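Local coordinates for protein ribonuclease J (Methanolobus psychrophilus R15, PDB 5HAB) that degrades RNA as an exoribonuclease of the metallo-beta-lactamase/beta-CASP family, probably using bound metal ions, at residues M55-D60 with G105-I110; M37-T42 with A83-T88. The protein carries 1 engineered substitution. One frame throughout, in Å; residues are numbered along the deposited sequence.

Contact 1. Residues M55-D60 with G105-I110; sequences MGIRLD and GALDHI. Engineered in segment 105-110: Ala106 (natural residue His). With SO4 (sulfate ion), chain G; nucleotides of chain D.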
loop_
_atom_site.group_PDB
_atom_site.type_symbol
_atom_site.label_atom_id
_atom_site.label_comp_id
_atom_site.label_asym_id
_atom_site.label_seq_id
_atom_site.Cartn_x
_atom_site.Cartn_y
_atom_site.Cartn_z
ATOM N N MET B 55 -4.076 21.111 25.729
ATOM C CA MET B 55 -4.991 20.122 26.275
ATOM C C MET B 55 -5.937 19.707 25.147
ATOM O O MET B 55 -7.037 20.252 25.010
ATOM C CB MET B 55 -5.781 20.687 27.466
ATOM C CG MET B 55 -4.921 21.167 28.639
ATOM S SD MET B 55 -5.858 21.641 30.109
ATOM C CE MET B 55 -7.400 20.844 29.753
ATOM N N GLY B 56 -5.512 18.737 24.344
ATOM C CA GLY B 56 -6.247 18.376 23.142
ATOM C C GLY B 56 -7.206 17.213 23.274
ATOM O O GLY B 56 -7.245 16.538 24.300
ATOM N N ILE B 57 -8.003 16.993 22.234
ATOM C CA ILE B 57 -8.908 15.852 22.196
ATOM C C ILE B 57 -8.567 14.961 20.996
ATOM O O ILE B 57 -8.046 15.445 19.989
ATOM C CB ILE B 57 -10.385 16.324 22.167
ATOM C CG1 ILE B 57 -11.340 15.148 22.375
ATOM C CG2 ILE B 57 -10.695 17.065 20.877
ATOM C CD1 ILE B 57 -12.785 15.549 22.506
ATOM N N ARG B 58 -8.834 13.661 21.117
ATOM C CA ARG B 58 -8.679 12.720 20.007
ATOM C C ARG B 58 -10.059 12.270 19.516
ATOM O O ARG B 58 -10.769 11.551 20.215
ATOM C CB ARG B 58 -7.842 11.510 20.430
ATOM C CG ARG B 58 -7.671 10.470 19.339
ATOM C CD ARG B 58 -6.966 9.212 19.841
ATOM N NE ARG B 58 -6.831 8.222 18.774
ATOM C CZ ARG B 58 -6.277 7.021 18.918
ATOM N NH1 ARG B 58 -5.788 6.641 20.092
ATOM N NH2 ARG B 58 -6.207 6.201 17.878
ATOM N N LEU B 59 -10.416 12.660 18.298
ATOM C CA LEU B 59 -11.789 12.503 17.821
ATOM C C LEU B 59 -12.206 11.072 17.487
ATOM O O LEU B 59 -13.344 10.690 17.758
ATOM C CB LEU B 59 -12.011 13.383 16.589
ATOM C CG LEU B 59 -12.281 14.865 16.855
ATOM C CD1 LEU B 59 -13.228 15.035 18.040
ATOM C CD2 LEU B 59 -10.978 15.626 17.075
ATOM N N ASP B 60 -11.307 10.281 16.903
ATOM C CA ASP B 60 -11.672 8.923 16.486
ATOM C C ASP B 60 -12.068 8.036 17.664
ATOM O O ASP B 60 -12.863 7.109 17.503
ATOM C CB ASP B 60 -10.549 8.261 15.680
ATOM C CG ASP B 60 -9.175 8.702 16.114
ATOM O OD1 ASP B 60 -8.688 9.722 15.580
ATOM O OD2 ASP B 60 -8.580 8.021 16.975
ATOM N N GLY B 105 -5.511 27.269 18.596
ATOM C CA GLY B 105 -6.903 27.040 18.929
ATOM C C GLY B 105 -7.639 25.893 18.262
ATOM O O GLY B 105 -8.868 25.840 18.319
ATOM N N ALA B 106 -6.908 24.966 17.650
ATOM C CA ALA B 106 -7.540 23.798 17.038
ATOM C C ALA B 106 -7.801 22.749 18.111
ATOM O O ALA B 106 -7.187 22.794 19.180
ATOM C CB ALA B 106 -6.671 23.232 15.928
ATOM N N LEU B 107 -8.688 21.797 17.822
ATOM C CA LEU B 107 -9.168 20.853 18.839
ATOM C C LEU B 107 -8.105 19.915 19.403
ATOM O O LEU B 107 -8.281 19.364 20.485
ATOM C CB LEU B 107 -10.319 20.001 18.298
ATOM C CG LEU B 107 -11.703 20.639 18.164
ATOM C CD1 LEU B 107 -12.727 19.570 17.830
ATOM C CD2 LEU B 107 -12.093 21.367 19.437
ATOM N N ASP B 108 -7.016 19.705 18.675
ATOM C CA ASP B 108 -5.977 18.827 19.187
ATOM C C ASP B 108 -5.086 19.596 20.165
ATOM O O ASP B 108 -4.136 19.042 20.713
ATOM C CB ASP B 108 -5.152 18.220 18.046
ATOM C CG ASP B 108 -4.238 19.224 17.386
ATOM O OD1 ASP B 108 -4.692 20.345 17.075
ATOM O OD2 ASP B 108 -3.056 18.886 17.187
ATOM N N HIS B 109 -5.414 20.867 20.397
ATOM C CA HIS B 109 -4.741 21.650 21.428
ATOM C C HIS B 109 -5.678 22.238 22.492
ATOM O O HIS B 109 -5.259 22.450 23.627
ATOM C CB HIS B 109 -3.934 22.781 20.795
ATOM C CG HIS B 109 -2.595 22.350 20.293
ATOM N ND1 HIS B 109 -1.602 23.242 19.952
ATOM C CD2 HIS B 109 -2.087 21.115 20.068
ATOM C CE1 HIS B 109 -0.538 22.575 19.539
ATOM N NE2 HIS B 109 -0.807 21.283 19.600
ATOM N N ILE B 110 -6.937 22.498 22.151
ATOM C CA ILE B 110 -7.850 23.069 23.141
ATOM C C ILE B 110 -9.123 22.255 23.308
ATOM O O ILE B 110 -9.992 22.627 24.090
ATOM C CB ILE B 110 -8.215 24.532 22.807
ATOM C CG1 ILE B 110 -9.117 24.602 21.571
ATOM C CG2 ILE B 110 -6.962 25.380 22.652
ATOM C CD1 ILE B 110 -9.792 25.947 21.391
HETATM S S SO4 G . -5.123 2.880 18.208
HETATM O O1 SO4 G . -6.554 2.818 18.492
HETATM O O2 SO4 G . -4.508 3.898 19.059
HETATM O O3 SO4 G . -4.931 3.213 16.794
HETATM O O4 SO4 G . -4.521 1.583 18.506
ATOM P P A D 3 -10.183 21.288 14.039
ATOM O OP1 A D 3 -10.771 22.633 13.808
ATOM O OP2 A D 3 -8.885 21.173 14.748
ATOM O "O5'" A D 3 -11.243 20.399 14.833
ATOM C "C5'" A D 3 -12.633 20.472 14.537
ATOM C "C4'" A D 3 -13.047 19.421 13.537
ATOM O "O4'" A D 3 -13.144 18.120 14.172
ATOM C "C3'" A D 3 -14.407 19.613 12.889
ATOM O "O3'" A D 3 -14.376 20.557 11.834
ATOM C "C2'" A D 3 -14.764 18.204 12.429
ATOM O "O2'" A D 3 -14.110 17.894 11.207
ATOM C "C1'" A D 3 -14.144 17.349 13.539
ATOM N N9 A D 3 -15.135 16.898 14.537
ATOM C C8 A D 3 -15.474 17.452 15.748
ATOM N N7 A D 3 -16.402 16.782 16.394
ATOM C C5 A D 3 -16.692 15.714 15.553
ATOM C C6 A D 3 -17.591 14.631 15.654
ATOM N N6 A D 3 -18.405 14.431 16.694
ATOM N N1 A D 3 -17.627 13.745 14.632
ATOM C C2 A D 3 -16.814 13.936 13.585
ATOM N N3 A D 3 -15.931 14.908 13.377
ATOM C C4 A D 3 -15.919 15.774 14.408
ATOM P P A D 2 -4.737 18.360 13.156
ATOM O OP1 A D 2 -3.377 18.960 13.142
ATOM O OP2 A D 2 -5.433 18.132 14.447
ATOM O "O5'" A D 2 -5.662 19.265 12.223
ATOM C "C5'" A D 2 -6.899 19.776 12.701
ATOM C "C4'" A D 2 -8.058 19.364 11.826
ATOM O "O4'" A D 2 -7.836 18.026 11.310
ATOM C "C3'" A D 2 -9.410 19.286 12.522
ATOM O "O3'" A D 2 -10.049 20.548 12.619
ATOM C "C2'" A D 2 -10.176 18.275 11.676
ATOM O "O2'" A D 2 -10.733 18.892 10.526
ATOM C "C1'" A D 2 -9.060 17.327 11.234
ATOM N N9 A D 2 -8.961 16.117 12.074
ATOM C C8 A D 2 -7.887 15.722 12.834
ATOM N N7 A D 2 -8.067 14.586 13.461
ATOM C C5 A D 2 -9.341 14.195 13.078
ATOM C C6 A D 2 -10.118 13.069 13.404
ATOM N N6 A D 2 -9.702 12.097 14.223
ATOM N N1 A D 2 -11.349 12.980 12.853
ATOM C C2 A D 2 -11.761 13.960 12.033
ATOM N N3 A D 2 -11.123 15.064 11.651
ATOM C C4 A D 2 -9.901 15.121 12.211
#
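Met55 and Ile57 bind the backbone of 105-110 with their amides: Met55 N gives its hydrogen to His109 O (2.8 Å, 164° at the hydrogen), and Ile57 N gives its own to Leu107 O (3.0 Å). Between them Gly56 comes close to the helix backbone, its CA making a CA-H...O contact with Asp108 O (3.3 Å). From these backbone bonds Leu107 leads to the RNA. Its CB lies against Ile57 CG2 at 3.9 Å, the two side chains running alongside each other and pointing the same way. With CG anti to the carbonyl carbon (chi1 -76°), the branch turns to the nucleotide, and Leu107 CG sits 3.4 Å from O5' of A3 in chain D. At the tip, Leu107 CD1 packs on C5' of the same nucleotide (3.4 Å) while also facing Leu59 CD2 more loosely (4.4 Å). Residues 104-109 are the His-X-His-X-Asp-His motif of metallo-beta-lactamases, which carries zinc ligands in relatives; its second histidine is the engineered Ala106. Ala106 is the N-cap of the short helix 107-110, and its O accepts from both His109 N and Ile110 N. At the same helix start, Leu107 N donates to OP2 of A3 in chain D (3.1 Å). The His109 side chain leaves the backbone pointing away from 55-60; its NE2 is hydrogen-bonded to NE2 of His432, and its ring stacks on His104.

Contact 2. Residues M37-T42 with A83-T88; sequences MGRNMT and AIPDDT. With nucleotides of chain D.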
loop_
_atom_site.group_PDB
_atom_site.type_symbol
_atom_site.label_atom_id
_atom_site.label_comp_id
_atom_site.label_asym_id
_atom_site.label_seq_id
_atom_site.Cartn_x
_atom_site.Cartn_y
_atom_site.Cartn_z
ATOM N N MET B 37 -2.360 10.251 18.160
ATOM C CA MET B 37 -2.684 11.571 17.625
ATOM C C MET B 37 -3.861 12.160 18.383
ATOM O O MET B 37 -4.696 11.417 18.893
ATOM C CB MET B 37 -3.031 11.493 16.139
ATOM C CG MET B 37 -1.971 10.858 15.259
ATOM S SD MET B 37 -0.513 11.890 15.034
ATOM C CE MET B 37 -1.236 13.510 14.806
ATOM N N GLY B 38 -3.926 13.486 18.465
ATOM C CA GLY B 38 -5.109 14.141 18.996
ATOM C C GLY B 38 -5.064 14.733 20.400
ATOM O O GLY B 38 -5.086 15.949 20.563
ATOM N N ARG B 39 -5.050 13.879 21.422
ATOM C CA ARG B 39 -5.208 14.347 22.805
ATOM C C ARG B 39 -3.895 14.868 23.409
ATOM O O ARG B 39 -3.400 14.347 24.403
ATOM C CB ARG B 39 -5.799 13.229 23.682
ATOM C CG ARG B 39 -5.036 11.909 23.684
ATOM C CD ARG B 39 -5.459 11.034 24.858
ATOM N NE ARG B 39 -4.756 9.754 24.867
ATOM C CZ ARG B 39 -5.001 8.773 25.731
ATOM N NH1 ARG B 39 -5.939 8.917 26.659
ATOM N NH2 ARG B 39 -4.307 7.643 25.665
ATOM N N ASN B 40 -3.339 15.909 22.807
ATOM C CA ASN B 40 -2.052 16.433 23.244
ATOM C C ASN B 40 -2.085 17.154 24.588
ATOM O O ASN B 40 -2.908 18.038 24.817
ATOM C CB ASN B 40 -1.498 17.367 22.175
ATOM C CG ASN B 40 -1.282 16.656 20.861
ATOM O OD1 ASN B 40 -0.380 15.828 20.734
ATOM N ND2 ASN B 40 -2.134 16.940 19.887
ATOM N N MET B 41 -1.166 16.772 25.465
ATOM C CA MET B 41 -0.936 17.511 26.694
ATOM C C MET B 41 0.465 17.223 27.219
ATOM O O MET B 41 0.858 16.060 27.402
ATOM C CB MET B 41 -1.975 17.159 27.759
ATOM C CG MET B 41 -1.785 17.935 29.058
ATOM S SD MET B 41 -2.976 17.562 30.364
ATOM C CE MET B 41 -4.520 18.036 29.640
ATOM N N THR B 42 1.211 18.294 27.460
ATOM C CA THR B 42 2.563 18.185 28.000
ATOM C C THR B 42 2.641 19.012 29.283
ATOM O O THR B 42 1.892 19.963 29.446
ATOM C CB THR B 42 3.622 18.657 26.970
ATOM O OG1 THR B 42 3.540 17.838 25.796
ATOM C CG2 THR B 42 5.042 18.587 27.538
ATOM N N ALA B 83 -9.475 9.665 23.440
ATOM C CA ALA B 83 -10.368 10.818 23.721
ATOM C C ALA B 83 -9.667 12.017 24.369
ATOM O O ALA B 83 -9.363 12.979 23.663
ATOM C CB ALA B 83 -11.588 10.415 24.525
ATOM N N ILE B 84 -9.447 12.020 25.680
ATOM C CA ILE B 84 -8.732 13.161 26.271
ATOM C C ILE B 84 -7.572 12.678 27.135
ATOM O O ILE B 84 -7.565 11.529 27.576
ATOM C CB ILE B 84 -9.676 14.087 27.085
ATOM C CG1 ILE B 84 -10.171 13.398 28.357
ATOM C CG2 ILE B 84 -10.824 14.583 26.214
ATOM C CD1 ILE B 84 -10.963 14.321 29.268
ATOM N N PRO B 85 -6.582 13.557 27.378
ATOM C CA PRO B 85 -5.387 13.098 28.093
ATOM C C PRO B 85 -5.666 12.696 29.532
ATOM O O PRO B 85 -6.470 13.326 30.213
ATOM C CB PRO B 85 -4.445 14.311 28.030
ATOM C CG PRO B 85 -5.269 15.441 27.579
ATOM C CD PRO B 85 -6.403 14.903 26.811
ATOM N N ASP B 86 -4.999 11.635 29.972
ATOM C CA ASP B 86 -5.122 11.144 31.334
ATOM C C ASP B 86 -4.247 11.974 32.256
ATOM O O ASP B 86 -3.103 11.616 32.521
ATOM C CB ASP B 86 -4.721 9.674 31.403
ATOM C CG ASP B 86 -4.988 9.058 32.757
ATOM O OD1 ASP B 86 -5.406 9.780 33.685
ATOM O OD2 ASP B 86 -4.777 7.837 32.889
ATOM N N ASP B 87 -4.795 13.068 32.768
ATOM C CA ASP B 87 -4.018 13.982 33.591
ATOM C C ASP B 87 -4.063 13.642 35.083
ATOM O O ASP B 87 -3.564 14.406 35.905
ATOM C CB ASP B 87 -4.489 15.419 33.363
ATOM C CG ASP B 87 -5.864 15.680 33.927
ATOM O OD1 ASP B 87 -6.639 14.716 34.113
ATOM O OD2 ASP B 87 -6.171 16.862 34.179
ATOM N N THR B 88 -4.652 12.501 35.433
ATOM C CA THR B 88 -4.663 12.067 36.828
ATOM C C THR B 88 -3.232 11.847 37.324
ATOM O O THR B 88 -2.938 12.030 38.509
ATOM C CB THR B 88 -5.483 10.771 37.023
ATOM O OG1 THR B 88 -4.868 9.695 36.307
ATOM C CG2 THR B 88 -6.911 10.958 36.529
ATOM O OP3 A D 1 -2.844 17.591 6.181
ATOM P P A D 1 -2.163 17.865 7.469
ATOM O OP1 A D 1 -2.411 19.280 7.847
ATOM O OP2 A D 1 -0.763 17.381 7.365
ATOM O "O5'" A D 1 -2.838 16.928 8.557
ATOM C "C5'" A D 1 -4.252 16.862 8.710
ATOM C "C4'" A D 1 -4.616 16.277 10.052
ATOM O "O4'" A D 1 -4.336 14.849 10.026
ATOM C "C3'" A D 1 -3.824 16.849 11.226
ATOM O "O3'" A D 1 -4.645 16.952 12.387
ATOM C "C2'" A D 1 -2.722 15.817 11.445
ATOM O "O2'" A D 1 -2.226 15.764 12.766
ATOM C "C1'" A D 1 -3.413 14.513 11.047
ATOM N N9 A D 1 -2.475 13.529 10.495
ATOM C C8 A D 1 -1.437 13.799 9.631
ATOM N N7 A D 1 -0.731 12.749 9.290
ATOM C C5 A D 1 -1.340 11.709 9.981
ATOM C C6 A D 1 -1.059 10.332 10.042
ATOM N N6 A D 1 -0.057 9.749 9.372
ATOM N N1 A D 1 -1.855 9.566 10.824
ATOM C C2 A D 1 -2.857 10.153 11.494
ATOM N N3 A D 1 -3.222 11.436 11.518
ATOM C C4 A D 1 -2.414 12.173 10.732
#
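Arg39, Pro85 and Met41 supply most of the buried surface. Arg39 CB sits 3.6 Å from Pro85 CD, and beyond it the chain runs extended from CG to NE alongside the backbone of Ile84. Arg39 NH1 then donates to Ile84 O (3.2 Å, 160° at the hydrogen). The oxygen lies at the edge of the guanidinium, close to its plane, whereas the nitrogen stands 47° above the carbonyl plane. Glu36 forms a salt bridge with Arg39 NH2, so NH1 is held by a carbonyl and NH2 by a carboxylate. The Pro85 ring touches Arg39 through CD and Met41 through CG. The Met41 side chain crosses it at about a right angle: CG is anti to the backbone N, and the bend at the thioether (chi3 -62°) brings Met41 CE to 3.4 Å from Pro85 CG, a tight packing. Met41 SD meets Asp87 CB at 4.0 Å, while Asp87 OD2 is hydrogen-bonded to Tyr120 OH. Leu116 of helix 113-116 and Val31 of strand 24-32 pack on both Met41 and Pro85. The loop after helix 75-81 is thereby packed against the start of strand 41-46, a loop-to-strand packing within the alpha-beta/beta-alpha sandwich typical of metallo-beta-lactamases.

Segment 55-60 of contact 1 runs alongside both halves of contact 2, the segments of the two contacts alternating along the chain and their centres lying about 8 Å apart. Probable backbone hydrogen bonds tie it to each half: Gly56 N to Asn40 O (2.7 Å) and Arg58 N to Ala83 O (2.7 Å). Gly56 O also packs on Pro85 CD. A further bond, from Asn40 ND2 to Asp108 O, joins 37-42 directly to helix 107-110. Both contacts have a segment that borders the RNA of chain D: in 37-42, Met37 CE lies 3.2 Å from O2' of A1, whereas contact 1 meets A2 and A3, so the loops line successive nucleotides along the presumed active-site cleft.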